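Long-range contacts in uncharacterized protein VP1736 (Vibrio parahaemolyticus, PDB 3LXQ), which is of unknown function but belongs to the sulfatase family of the alkaline phosphatase clan, with a central mixed sheet flanked by helices: residues Leu70-Asn75 with Asn441-Ser446; Ile90-Ser95 with Leu244-Ser249; Leu371-Glu376 with Thr390-Val395. All coordinates share one frame; numbering follows the deposited sequence.

Interaction 1 of 3, residues Leu70-Asn75 with Asn441-Ser446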
ATOM      1  N   LEU A  70      24.544   4.520  -9.559  1.00 65.23           N
ATOM      2  CA  LEU A  70      23.469   4.123 -10.458  1.00 63.78           C
ATOM      3  C   LEU A  70      22.271   5.050 -10.230  1.00 60.23           C
ATOM      4  O   LEU A  70      21.929   5.845 -11.115  1.00 61.00           O
ATOM      5  CB  LEU A  70      23.112   2.646 -10.260  1.00 62.80           C
ATOM      6  N   LEU A  71      21.664   4.950  -9.040  1.00 55.59           N
ATOM      7  CA  LEU A  71      20.614   5.868  -8.558  1.00 52.18           C
ATOM      8  C   LEU A  71      20.895   6.276  -7.102  1.00 49.82           C
ATOM      9  O   LEU A  71      21.368   5.452  -6.322  1.00 49.35           O
ATOM     10  CB  LEU A  71      19.232   5.219  -8.630  1.00 49.58           C
ATOM     11  CG  LEU A  71      18.598   4.753  -9.947  1.00 50.70           C
ATOM     12  CD1 LEU A  71      17.418   3.843  -9.624  1.00 47.32           C
ATOM     13  CD2 LEU A  71      18.161   5.917 -10.833  1.00 50.71           C
ATOM     14  N   PRO A  72      20.597   7.540  -6.730  1.00 48.57           N
ATOM     15  CA  PRO A  72      20.923   8.116  -5.414  1.00 46.99           C
ATOM     16  C   PRO A  72      20.439   7.377  -4.155  1.00 44.09           C
ATOM     17  O   PRO A  72      21.077   7.512  -3.093  1.00 44.09           O
ATOM     18  CB  PRO A  72      20.277   9.507  -5.456  1.00 46.78           C
ATOM     19  CG  PRO A  72      19.514   9.567  -6.718  1.00 47.54           C
ATOM     20  CD  PRO A  72      20.101   8.577  -7.647  1.00 49.63           C
ATOM     21  N   THR A  73      19.334   6.638  -4.242  1.00 40.97           N
ATOM     22  CA  THR A  73      18.881   5.849  -3.096  1.00 38.33           C
ATOM     23  C   THR A  73      18.922   4.341  -3.362  1.00 38.44           C
ATOM     24  O   THR A  73      18.355   3.559  -2.596  1.00 36.55           O
ATOM     25  CB  THR A  73      17.471   6.281  -2.549  1.00 35.76           C
ATOM     26  OG1 THR A  73      16.461   6.011  -3.521  1.00 35.04           O
ATOM     27  CG2 THR A  73      17.444   7.749  -2.174  1.00 36.09           C
HETATM   28  N   MSE A  74      19.595   3.931  -4.438  1.00 40.85           N
HETATM   29  CA  MSE A  74      19.783   2.505  -4.700  1.00 42.19           C
HETATM   30  C   MSE A  74      20.428   1.858  -3.477  1.00 41.34           C
HETATM   31  O   MSE A  74      21.397   2.385  -2.945  1.00 42.32           O
HETATM   32  CB  MSE A  74      20.645   2.273  -5.944  1.00 45.87           C
HETATM   33  CG  MSE A  74      20.762   0.811  -6.328  1.00 50.12           C
HETATM   34 SE   MSE A  74      19.228   0.156  -7.332  1.00 57.54          SE
HETATM   35  CE  MSE A  74      19.862   0.680  -9.111  1.00 59.72           C
ATOM     36  N   ASN A  75      19.866   0.744  -3.018  1.00 40.15           N
ATOM     37  CA  ASN A  75      20.378   0.048  -1.831  1.00 40.00           C
ATOM     38  C   ASN A  75      20.148  -1.450  -1.915  1.00 40.80           C
ATOM     39  O   ASN A  75      19.168  -1.907  -2.517  1.00 40.50           O
ATOM     40  CB  ASN A  75      19.762   0.600  -0.531  1.00 36.77           C
ATOM     41  CG  ASN A  75      18.243   0.454  -0.484  1.00 34.05           C
ATOM     42  OD1 ASN A  75      17.496   1.335  -0.932  1.00 33.42           O
ATOM     43  ND2 ASN A  75      17.782  -0.648   0.072  1.00 31.38           N
ATOM     44  N   ASN A 441      14.119  14.058 -11.815  1.00 49.16           N
ATOM     45  CA  ASN A 441      15.488  13.713 -12.190  1.00 49.95           C
ATOM     46  C   ASN A 441      15.721  12.257 -12.576  1.00 48.84           C
ATOM     47  O   ASN A 441      16.856  11.865 -12.865  1.00 49.43           O
ATOM     48  CB  ASN A 441      16.470  14.165 -11.111  1.00 49.92           C
ATOM     49  CG  ASN A 441      16.471  15.672 -10.928  1.00 52.36           C
ATOM     50  OD1 ASN A 441      17.282  16.373 -11.517  1.00 56.19           O
ATOM     51  ND2 ASN A 441      15.541  16.176 -10.128  1.00 52.12           N
ATOM     52  N   ASN A 442      14.642  11.478 -12.611  1.00 47.29           N
ATOM     53  CA  ASN A 442      14.688  10.063 -13.008  1.00 46.81           C
ATOM     54  C   ASN A 442      15.505   9.219 -12.045  1.00 45.47           C
ATOM     55  O   ASN A 442      16.301   8.366 -12.454  1.00 46.02           O
ATOM     56  CB  ASN A 442      15.203   9.905 -14.444  1.00 49.56           C
ATOM     57  CG  ASN A 442      14.491  10.818 -15.412  1.00 51.90           C
ATOM     58  OD1 ASN A 442      15.053  11.815 -15.859  1.00 53.44           O
ATOM     59  ND2 ASN A 442      13.232  10.503 -15.710  1.00 51.83           N
ATOM     60  N   TRP A 443      15.268   9.449 -10.755  1.00 43.67           N
ATOM     61  CA  TRP A 443      16.010   8.755  -9.710  1.00 42.72           C
ATOM     62  C   TRP A 443      15.359   7.444  -9.321  1.00 41.39           C
ATOM     63  O   TRP A 443      15.852   6.741  -8.440  1.00 41.03           O
ATOM     64  CB  TRP A 443      16.183   9.636  -8.470  1.00 41.93           C
ATOM     65  CG  TRP A 443      17.124  10.801  -8.652  1.00 43.24           C
ATOM     66  CD1 TRP A 443      18.087  10.959  -9.626  1.00 44.27           C
ATOM     67  CD2 TRP A 443      17.214  11.960  -7.811  1.00 43.66           C
ATOM     68  NE1 TRP A 443      18.751  12.153  -9.442  1.00 44.93           N
ATOM     69  CE2 TRP A 443      18.241  12.781  -8.333  1.00 45.03           C
ATOM     70  CE3 TRP A 443      16.530  12.379  -6.660  1.00 42.32           C
ATOM     71  CZ2 TRP A 443      18.589  14.003  -7.748  1.00 46.65           C
ATOM     72  CZ3 TRP A 443      16.873  13.597  -6.084  1.00 43.23           C
ATOM     73  CH2 TRP A 443      17.890  14.396  -6.632  1.00 45.56           C
ATOM     74  N   TYR A 444      14.279   7.091 -10.006  1.00 40.61           N
ATOM     75  CA  TYR A 444      13.491   5.957  -9.578  1.00 40.17           C
ATOM     76  C   TYR A 444      13.174   4.993 -10.725  1.00 41.50           C
ATOM     77  O   TYR A 444      12.079   4.432 -10.798  1.00 41.33           O
ATOM     78  CB  TYR A 444      12.230   6.447  -8.845  1.00 38.32           C
ATOM     79  CG  TYR A 444      11.827   5.597  -7.663  1.00 37.29           C
ATOM     80  CD1 TYR A 444      12.452   5.741  -6.417  1.00 37.02           C
ATOM     81  CD2 TYR A 444      10.804   4.658  -7.777  1.00 37.34           C
ATOM     82  CE1 TYR A 444      12.066   4.959  -5.322  1.00 33.97           C
ATOM     83  CE2 TYR A 444      10.411   3.881  -6.700  1.00 36.16           C
ATOM     84  CZ  TYR A 444      11.039   4.036  -5.474  1.00 35.65           C
ATOM     85  OH  TYR A 444      10.634   3.242  -4.424  1.00 34.95           O
ATOM     86  N   SER A 445      14.165   4.787 -11.591  1.00 43.19           N
ATOM     87  CA  SER A 445      14.035   3.912 -12.741  1.00 45.04           C
ATOM     88  C   SER A 445      14.207   2.448 -12.351  1.00 45.78           C
ATOM     89  O   SER A 445      14.652   2.140 -11.248  1.00 44.57           O
ATOM     90  CB  SER A 445      15.104   4.268 -13.757  1.00 47.27           C
ATOM     91  OG  SER A 445      16.336   3.695 -13.366  1.00 50.16           O
ATOM     92  N   SER A 446      13.872   1.550 -13.277  1.00 47.78           N
ATOM     93  CA  SER A 446      14.126   0.119 -13.091  1.00 49.89           C
ATOM     94  C   SER A 446      15.482  -0.364 -13.584  1.00 52.48           C
ATOM     95  O   SER A 446      15.701  -1.580 -13.661  1.00 55.72           O
ATOM     96  CB  SER A 446      13.003  -0.757 -13.680  1.00 51.31           C
ATOM     97  OG  SER A 446      12.401  -0.189 -14.826  1.00 51.17           O
TER
HETATM   98  O   HOH W   1      17.208   7.304  -6.019  1.00 36.30           O
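W443 turns CG beside its backbone N, anti to its carbonyl carbon (chi1 -70°), and L71 does the same (chi1 -62°), so that the indole meets P72 while the isobutyl end of L71 reaches the backbone carbonyls of N442, W443 and S445. Two turns frame the contact: the Schellman motif that ends helix 422-441, with N442 at positive phi, and the type I beta turn from L71 to M74, closed by M74 N to L71 O at 3.0 Å. P72 CG rests over one face of the indole. It lies 3.4 Å from the centroid of the five-membered ring of W443 and only 15° off the ring normal, the geometry of a CH-pi contact. The proline and indole cross at about a right angle, and the ring is packed from its opposite face as well, where N441 CB sits 3.4 Å above the W443 plane. Helix 50-61 adds M53 and L54 to the surroundings of the indole.

L71 packs along the turn after the helix, mainly on backbone carbonyls, and its CD2 also meets the side-chain OG of S445 at 3.8 Å. L71 CD2 touches W443 O at 3.4 Å, and L71 CD1 touches S445 O at 3.6 Å. The same W443 carbonyl has a polar partner too, in a water that joins the two backbones. T73 OG1, by contrast, bonds to P361 O. The bridging water accepts from T73 N at 2.8 Å and donates to W443 O at 2.8 Å.

Interaction 2 of 3, residues Ile90-Ser95 with Leu244-Ser249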
ATOM      1  N   ILE A  90      -0.983  -9.750  -3.369  1.00 35.48           N
ATOM      2  CA  ILE A  90      -1.411  -8.515  -2.731  1.00 33.58           C
ATOM      3  C   ILE A  90      -2.919  -8.315  -2.950  1.00 34.16           C
ATOM      4  O   ILE A  90      -3.379  -8.212  -4.080  1.00 35.19           O
ATOM      5  CB  ILE A  90      -0.627  -7.287  -3.281  1.00 33.25           C
ATOM      6  CG1 ILE A  90       0.869  -7.411  -2.951  1.00 32.04           C
ATOM      7  CG2 ILE A  90      -1.208  -5.972  -2.716  1.00 29.18           C
ATOM      8  CD1 ILE A  90       1.761  -6.348  -3.648  1.00 32.21           C
ATOM      9  N   LEU A  91      -3.681  -8.260  -1.861  1.00 33.86           N
ATOM     10  CA  LEU A  91      -5.129  -8.124  -1.941  1.00 34.12           C
ATOM     11  C   LEU A  91      -5.445  -6.715  -1.486  1.00 32.13           C
ATOM     12  O   LEU A  91      -5.673  -6.475  -0.299  1.00 32.09           O
ATOM     13  CB  LEU A  91      -5.839  -9.160  -1.061  1.00 35.08           C
ATOM     14  CG  LEU A  91      -5.475 -10.628  -1.299  1.00 38.57           C
ATOM     15  CD1 LEU A  91      -6.095 -11.546  -0.224  1.00 41.22           C
ATOM     16  CD2 LEU A  91      -5.888 -11.074  -2.694  1.00 39.68           C
ATOM     17  N   LEU A  92      -5.430  -5.792  -2.444  1.00 31.21           N
ATOM     18  CA  LEU A  92      -5.604  -4.364  -2.177  1.00 29.62           C
ATOM     19  C   LEU A  92      -7.080  -4.025  -1.961  1.00 30.62           C
ATOM     20  O   LEU A  92      -7.949  -4.371  -2.774  1.00 31.92           O
ATOM     21  CB  LEU A  92      -4.958  -3.513  -3.287  1.00 28.97           C
ATOM     22  CG  LEU A  92      -4.896  -1.978  -3.122  1.00 27.36           C
ATOM     23  CD1 LEU A  92      -4.105  -1.553  -1.918  1.00 25.41           C
ATOM     24  CD2 LEU A  92      -4.336  -1.301  -4.372  1.00 26.98           C
ATOM     25  N   GLN A  93      -7.359  -3.371  -0.848  1.00 30.34           N
ATOM     26  CA  GLN A  93      -8.727  -3.177  -0.404  1.00 31.98           C
ATOM     27  C   GLN A  93      -9.149  -1.742  -0.642  1.00 32.06           C
ATOM     28  O   GLN A  93      -8.697  -0.822   0.060  1.00 32.13           O
ATOM     29  CB  GLN A  93      -8.870  -3.551   1.073  1.00 31.85           C
ATOM     30  CG  GLN A  93      -8.371  -4.938   1.412  1.00 33.03           C
ATOM     31  CD  GLN A  93      -9.195  -6.026   0.744  1.00 35.13           C
ATOM     32  OE1 GLN A  93     -10.420  -5.973   0.759  1.00 37.56           O
ATOM     33  NE2 GLN A  93      -8.526  -7.007   0.140  1.00 34.53           N
ATOM     34  N   GLU A  94     -10.000  -1.553  -1.654  1.00 33.63           N
ATOM     35  CA  GLU A  94     -10.551  -0.244  -1.979  1.00 33.49           C
ATOM     36  C   GLU A  94     -11.197   0.428  -0.776  1.00 33.94           C
ATOM     37  O   GLU A  94     -12.167  -0.085  -0.215  1.00 35.02           O
ATOM     38  CB  GLU A  94     -11.584  -0.348  -3.110  1.00 35.92           C
ATOM     39  CG  GLU A  94     -12.344   0.972  -3.398  1.00 37.07           C
ATOM     40  CD  GLU A  94     -11.404   2.090  -3.798  1.00 39.02           C
ATOM     41  OE1 GLU A  94     -11.443   3.178  -3.185  1.00 39.67           O
ATOM     42  OE2 GLU A  94     -10.598   1.865  -4.725  1.00 41.43           O
ATOM     43  N   SER A  95     -10.657   1.592  -0.413  1.00 32.98           N
ATOM     44  CA  SER A  95     -11.225   2.477   0.618  1.00 33.13           C
ATOM     45  C   SER A  95     -11.419   1.854   2.002  1.00 33.68           C
ATOM     46  O   SER A  95     -12.166   2.389   2.820  1.00 34.24           O
ATOM     47  CB  SER A  95     -12.527   3.116   0.129  1.00 35.12           C
ATOM     48  OG  SER A  95     -12.271   3.963  -0.968  1.00 34.30           O
ATOM     49  N   LEU A 244      -1.308  -8.759  -8.044  1.00 40.71           N
ATOM     50  CA  LEU A 244      -2.018  -7.637  -7.426  1.00 38.76           C
ATOM     51  C   LEU A 244      -3.508  -7.760  -7.741  1.00 38.24           C
ATOM     52  O   LEU A 244      -3.892  -7.743  -8.895  1.00 39.08           O
ATOM     53  CB  LEU A 244      -1.457  -6.284  -7.914  1.00 37.98           C
ATOM     54  CG  LEU A 244      -2.241  -5.025  -7.508  1.00 36.84           C
ATOM     55  CD1 LEU A 244      -2.293  -4.852  -5.999  1.00 35.27           C
ATOM     56  CD2 LEU A 244      -1.692  -3.777  -8.166  1.00 35.50           C
ATOM     57  N   VAL A 245      -4.326  -7.875  -6.695  1.00 37.70           N
ATOM     58  CA  VAL A 245      -5.768  -8.056  -6.796  1.00 37.49           C
ATOM     59  C   VAL A 245      -6.414  -6.871  -6.100  1.00 36.38           C
ATOM     60  O   VAL A 245      -6.126  -6.612  -4.935  1.00 36.00           O
ATOM     61  CB  VAL A 245      -6.230  -9.335  -6.071  1.00 38.52           C
ATOM     62  CG1 VAL A 245      -7.732  -9.483  -6.168  1.00 37.52           C
ATOM     63  CG2 VAL A 245      -5.508 -10.598  -6.605  1.00 39.72           C
ATOM     64  N   PHE A 246      -7.291  -6.157  -6.804  1.00 36.10           N
ATOM     65  CA  PHE A 246      -7.810  -4.877  -6.319  1.00 34.64           C
ATOM     66  C   PHE A 246      -9.326  -4.886  -6.295  1.00 35.03           C
ATOM     67  O   PHE A 246      -9.955  -5.058  -7.334  1.00 35.72           O
ATOM     68  CB  PHE A 246      -7.264  -3.750  -7.207  1.00 34.58           C
ATOM     69  CG  PHE A 246      -7.556  -2.343  -6.708  1.00 33.47           C
ATOM     70  CD1 PHE A 246      -7.752  -2.074  -5.355  1.00 31.84           C
ATOM     71  CD2 PHE A 246      -7.597  -1.282  -7.612  1.00 34.99           C
ATOM     72  CE1 PHE A 246      -8.004  -0.764  -4.900  1.00 33.08           C
ATOM     73  CE2 PHE A 246      -7.845   0.042  -7.174  1.00 34.25           C
ATOM     74  CZ  PHE A 246      -8.043   0.292  -5.815  1.00 33.86           C
ATOM     75  N   THR A 247      -9.909  -4.704  -5.113  1.00 35.11           N
ATOM     76  CA  THR A 247     -11.374  -4.697  -4.960  1.00 36.01           C
ATOM     77  C   THR A 247     -12.017  -3.469  -5.609  1.00 36.73           C
ATOM     78  O   THR A 247     -11.341  -2.458  -5.816  1.00 36.24           O
ATOM     79  CB  THR A 247     -11.842  -4.822  -3.469  1.00 35.64           C
ATOM     80  OG1 THR A 247     -11.467  -3.655  -2.715  1.00 34.86           O
ATOM     81  CG2 THR A 247     -11.271  -6.086  -2.820  1.00 34.25           C
ATOM     82  N   SER A 248     -13.320  -3.585  -5.901  1.00 38.24           N
ATOM     83  CA  SER A 248     -14.122  -2.572  -6.616  1.00 39.51           C
ATOM     84  C   SER A 248     -15.522  -2.348  -6.044  1.00 39.70           C
ATOM     85  O   SER A 248     -16.139  -1.305  -6.309  1.00 39.69           O
ATOM     86  CB  SER A 248     -14.312  -2.984  -8.079  1.00 40.88           C
ATOM     87  OG  SER A 248     -13.130  -2.756  -8.821  1.00 43.41           O
ATOM     88  N   SER A 249     -16.048  -3.311  -5.288  1.00 39.40           N
ATOM     89  CA  SER A 249     -17.441  -3.181  -4.808  1.00 40.09           C
ATOM     90  C   SER A 249     -17.686  -1.926  -3.990  1.00 39.73           C
ATOM     91  O   SER A 249     -18.730  -1.293  -4.127  1.00 39.92           O
ATOM     92  CB  SER A 249     -17.905  -4.403  -4.004  1.00 40.48           C
ATOM     93  OG  SER A 249     -18.138  -5.498  -4.857  1.00 39.76           O
TER
HETATM   94  O   HOH W   2     -13.022  -2.870  -0.545  1.00 38.08           O
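Strands 87-93 and 241-246 run side by side and parallel, their short segments 24° apart in direction, with I90, L91 and L92 in register with L244, V245 and F246. V245 bonds to both sides of L91: its N donates to I90 O at 2.8 Å, and V245 O receives L92 N at 2.7 Å. T247 N to L92 O (3.1 Å) continues the pattern past the strand end, with the donor nearly along the C=O axis. On the face carrying L92 and F246 the two side chains lie together pointing the same way, and L92 CD2 stands over the phenyl face, 4.0 Å from the centroid of the F246 ring.

E94 begins where the regular pairing stops. Its own N donates to T247 OG1 at 2.8 Å, and E94 CB lies beside the same oxygen, 3.3 Å from T247 OG1. CG is anti to the backbone N (chi1 173°), and a bend at chi2 (60°) turns the carboxylate toward F246. OE2 comes 3.2 Å from F246 CZ, approaching the ring obliquely, and is hydrogen-bonded to S133 OG. It is also close to D305 OD2, a like charge that could raise the pKa of one of the two acids. OE1 takes a very short bond, 2.5 Å, from S95 OG, on its anti lone pair. A water joins E94 O to T247 OG1.

Gathering E94, S133, D305 and H306 at the C-terminal ends of parallel strands is consistent with the metal-centred active-site region of the alkaline phosphatase fold.

Interaction 3 of 3, residues Leu371-Glu376 with Thr390-Val395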
ATOM      1  N   LEU A 371      13.640  -2.350  13.958  1.00 30.64           N
ATOM      2  CA  LEU A 371      13.505  -0.959  13.680  1.00 30.50           C
ATOM      3  C   LEU A 371      13.372  -0.315  15.043  1.00 32.12           C
ATOM      4  O   LEU A 371      12.461  -0.658  15.810  1.00 32.51           O
ATOM      5  CB  LEU A 371      12.251  -0.712  12.834  1.00 29.64           C
ATOM      6  CG  LEU A 371      11.976   0.746  12.445  1.00 30.18           C
ATOM      7  CD1 LEU A 371      12.914   1.215  11.346  1.00 29.10           C
ATOM      8  CD2 LEU A 371      10.502   0.956  12.052  1.00 31.27           C
ATOM      9  N   ALA A 372      14.310   0.574  15.353  1.00 32.48           N
ATOM     10  CA  ALA A 372      14.328   1.265  16.639  1.00 34.71           C
ATOM     11  C   ALA A 372      13.083   2.122  16.735  1.00 34.49           C
ATOM     12  O   ALA A 372      12.566   2.578  15.709  1.00 33.06           O
ATOM     13  CB  ALA A 372      15.604   2.121  16.777  1.00 34.67           C
ATOM     14  N   ARG A 373      12.584   2.305  17.955  1.00 36.12           N
ATOM     15  CA  ARG A 373      11.438   3.176  18.199  1.00 37.33           C
ATOM     16  C   ARG A 373      11.540   4.574  17.590  1.00 36.91           C
ATOM     17  O   ARG A 373      10.537   5.118  17.118  1.00 37.24           O
ATOM     18  CB  ARG A 373      11.159   3.308  19.692  1.00 40.26           C
ATOM     19  CG  ARG A 373       9.951   2.513  20.144  1.00 43.06           C
ATOM     20  CD  ARG A 373       9.271   3.188  21.303  1.00 50.55           C
ATOM     21  NE  ARG A 373       8.610   4.447  20.941  1.00 53.28           N
ATOM     22  CZ  ARG A 373       8.965   5.648  21.403  1.00 56.81           C
ATOM     23  NH1 ARG A 373       8.297   6.727  21.032  1.00 57.79           N
ATOM     24  NH2 ARG A 373       9.983   5.786  22.248  1.00 60.06           N
ATOM     25  N   GLU A 374      12.726   5.175  17.620  1.00 36.92           N
ATOM     26  CA  GLU A 374      12.864   6.551  17.144  1.00 37.15           C
ATOM     27  C   GLU A 374      12.807   6.626  15.609  1.00 34.57           C
ATOM     28  O   GLU A 374      12.689   7.717  15.039  1.00 33.99           O
ATOM     29  CB  GLU A 374      14.143   7.208  17.675  1.00 39.09           C
ATOM     30  CG  GLU A 374      15.422   6.596  17.143  1.00 39.89           C
ATOM     31  CD  GLU A 374      16.024   5.532  18.073  1.00 44.99           C
ATOM     32  OE1 GLU A 374      15.321   5.019  19.001  1.00 44.55           O
ATOM     33  OE2 GLU A 374      17.223   5.219  17.855  1.00 45.24           O
ATOM     34  N   ASP A 375      12.905   5.461  14.965  1.00 32.48           N
ATOM     35  CA  ASP A 375      12.808   5.354  13.509  1.00 30.91           C
ATOM     36  C   ASP A 375      11.390   5.048  12.980  1.00 29.71           C
ATOM     37  O   ASP A 375      11.126   5.177  11.771  1.00 28.35           O
ATOM     38  CB  ASP A 375      13.838   4.361  12.979  1.00 30.15           C
ATOM     39  CG  ASP A 375      15.266   4.847  13.199  1.00 33.34           C
ATOM     40  OD1 ASP A 375      15.522   6.060  12.990  1.00 33.61           O
ATOM     41  OD2 ASP A 375      16.118   4.019  13.584  1.00 33.81           O
ATOM     42  N   GLU A 376      10.471   4.685  13.876  1.00 29.38           N
ATOM     43  CA  GLU A 376       9.075   4.511  13.483  1.00 28.83           C
ATOM     44  C   GLU A 376       8.572   5.812  12.892  1.00 27.84           C
ATOM     45  O   GLU A 376       8.844   6.871  13.441  1.00 28.29           O
ATOM     46  CB  GLU A 376       8.216   4.135  14.683  1.00 30.45           C
ATOM     47  CG  GLU A 376       8.591   2.792  15.272  1.00 30.99           C
ATOM     48  CD  GLU A 376       7.632   2.346  16.357  1.00 33.05           C
ATOM     49  OE1 GLU A 376       6.530   2.935  16.487  1.00 32.51           O
ATOM     50  OE2 GLU A 376       8.002   1.396  17.077  1.00 34.88           O
ATOM     51  N   THR A 390       5.917  10.656  13.696  1.00 32.02           N
ATOM     52  CA  THR A 390       6.816   9.776  14.451  1.00 32.42           C
ATOM     53  C   THR A 390       6.240   9.571  15.857  1.00 34.30           C
ATOM     54  O   THR A 390       5.216  10.153  16.202  1.00 36.16           O
ATOM     55  CB  THR A 390       8.252  10.365  14.568  1.00 32.64           C
ATOM     56  OG1 THR A 390       8.275  11.343  15.608  1.00 35.05           O
ATOM     57  CG2 THR A 390       8.703  11.015  13.258  1.00 31.77           C
ATOM     58  N   ARG A 391       6.894   8.753  16.674  1.00 42.63           N
ATOM     59  CA  ARG A 391       6.379   8.465  18.010  1.00 46.53           C
ATOM     60  C   ARG A 391       6.397   9.690  18.925  1.00 48.25           C
ATOM     61  O   ARG A 391       5.696   9.727  19.936  1.00 51.14           O
ATOM     62  CB  ARG A 391       7.159   7.316  18.643  1.00 48.65           C
ATOM     63  CG  ARG A 391       6.726   5.941  18.179  1.00 49.42           C
ATOM     64  CD  ARG A 391       5.336   5.588  18.693  1.00 51.69           C
ATOM     65  NE  ARG A 391       4.888   4.296  18.185  1.00 52.66           N
ATOM     66  CZ  ARG A 391       3.715   3.733  18.472  1.00 55.78           C
ATOM     67  NH1 ARG A 391       3.410   2.547  17.963  1.00 55.29           N
ATOM     68  NH2 ARG A 391       2.844   4.346  19.270  1.00 58.11           N
ATOM     69  N   ASP A 392       7.175  10.698  18.536  1.00 46.68           N
ATOM     70  CA  ASP A 392       7.471  11.843  19.397  1.00 49.46           C
ATOM     71  C   ASP A 392       6.869  13.156  18.923  1.00 48.25           C
ATOM     72  O   ASP A 392       6.657  14.076  19.717  1.00 50.53           O
ATOM     73  CB  ASP A 392       8.984  11.981  19.552  1.00 49.16           C
ATOM     74  CG  ASP A 392       9.599  10.762  20.184  1.00 51.94           C
ATOM     75  OD1 ASP A 392       9.445  10.584  21.409  1.00 56.60           O
ATOM     76  OD2 ASP A 392      10.213   9.965  19.449  1.00 51.44           O
ATOM     77  N   ASN A 393       6.580  13.224  17.630  1.00 45.75           N
ATOM     78  CA  ASN A 393       6.173  14.463  16.995  1.00 44.79           C
ATOM     79  C   ASN A 393       5.387  14.211  15.711  1.00 42.65           C
ATOM     80  O   ASN A 393       5.427  13.115  15.129  1.00 41.71           O
ATOM     81  CB  ASN A 393       7.412  15.321  16.702  1.00 43.62           C
ATOM     82  CG  ASN A 393       8.575  14.491  16.164  1.00 42.75           C
ATOM     83  OD1 ASN A 393       8.457  13.854  15.123  1.00 41.68           O
ATOM     84  ND2 ASN A 393       9.691  14.485  16.886  1.00 42.83           N
ATOM     85  N   LEU A 394       4.666  15.239  15.284  1.00 42.53           N
ATOM     86  CA  LEU A 394       4.048  15.263  13.975  1.00 40.54           C
ATOM     87  C   LEU A 394       4.308  16.618  13.345  1.00 39.99           C
ATOM     88  O   LEU A 394       3.970  17.660  13.927  1.00 41.36           O
ATOM     89  CB  LEU A 394       2.538  15.005  14.080  1.00 41.40           C
ATOM     90  CG  LEU A 394       1.645  15.372  12.889  1.00 40.19           C
ATOM     91  CD1 LEU A 394       1.822  14.419  11.713  1.00 35.61           C
ATOM     92  CD2 LEU A 394       0.193  15.397  13.356  1.00 43.04           C
ATOM     93  N   VAL A 395       4.892  16.586  12.151  1.00 37.87           N
ATOM     94  CA  VAL A 395       5.171  17.796  11.388  1.00 37.79           C
ATOM     95  C   VAL A 395       4.352  17.814  10.116  1.00 36.95           C
ATOM     96  O   VAL A 395       4.368  16.859   9.332  1.00 34.87           O
ATOM     97  CB  VAL A 395       6.662  17.935  11.018  1.00 36.99           C
ATOM     98  CG1 VAL A 395       6.877  19.136  10.091  1.00 37.19           C
ATOM     99  CG2 VAL A 395       7.524  18.049  12.271  1.00 37.89           C
TER
HETATM  100  O   HOH W   3       9.328   7.460  15.998  1.00 30.88           O
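One salt bridge carries the charge pairing. R391 bends at chi2 and presents NE to E376 OE1 at 2.7 Å, along an almost straight N-H line (178°). The oxygen lies in the guanidinium plane, yet the donor comes from 28° above the carboxylate plane, and the two flat groups stand 67° apart. OE1 also accepts from I340 N, so this buried carboxylate oxygen is gripped twice, while R391 makes a cation-pi contact with F410. R373 reaches the same arginine at about a right angle, but the position of its NH1 is less sure.

Solvent-mediated bonding joins the backbones. One water accepts from R391 N at 2.8 Å and lies within donating distance of E376 O (2.7 Å) and R373 O (2.9 Å), with more acceptors around it than it has protons. Direct backbone packing is looser, with E376 O 3.7 Å from T390 CA.

Hydrogen bonds within 390-395 shape the turn that presents R391. D392 N donates to T390 OG1 at 3.2 Å, forming an ST turn, and that hydroxyl donates in turn to N393 OD1 at 2.6 Å. T390 N to N393 O, 2.9 Å, closes the hairpin.

This hairpin links strands 385-390 and 394-398 of the antiparallel sheet, 371-376 leads into one of its outermost strands, 377-382, and helix 422-441 packs R427 against T390 and N393.

From the N terminus, 70-75 follows helix 50-61 and meets 441-446 only near the end of the modelled chain, so interaction 1 closes a loop enclosing both other contacts. Within it, 90-95 pairs with 244-249 across 148 intervening residues, deep in the mixed sheet. Interaction 2 closes before interaction 3 opens; the latter spans just 13 residues, mostly strand, in the C-terminal antiparallel sheet. None cross. Interactions 1 and 3 are about 26 Å apart between centres, but helix 422-441 connects them: it packs on the hairpin of interaction 3 and ends at interaction 1. Interaction 2 lies across the chain's centre from both.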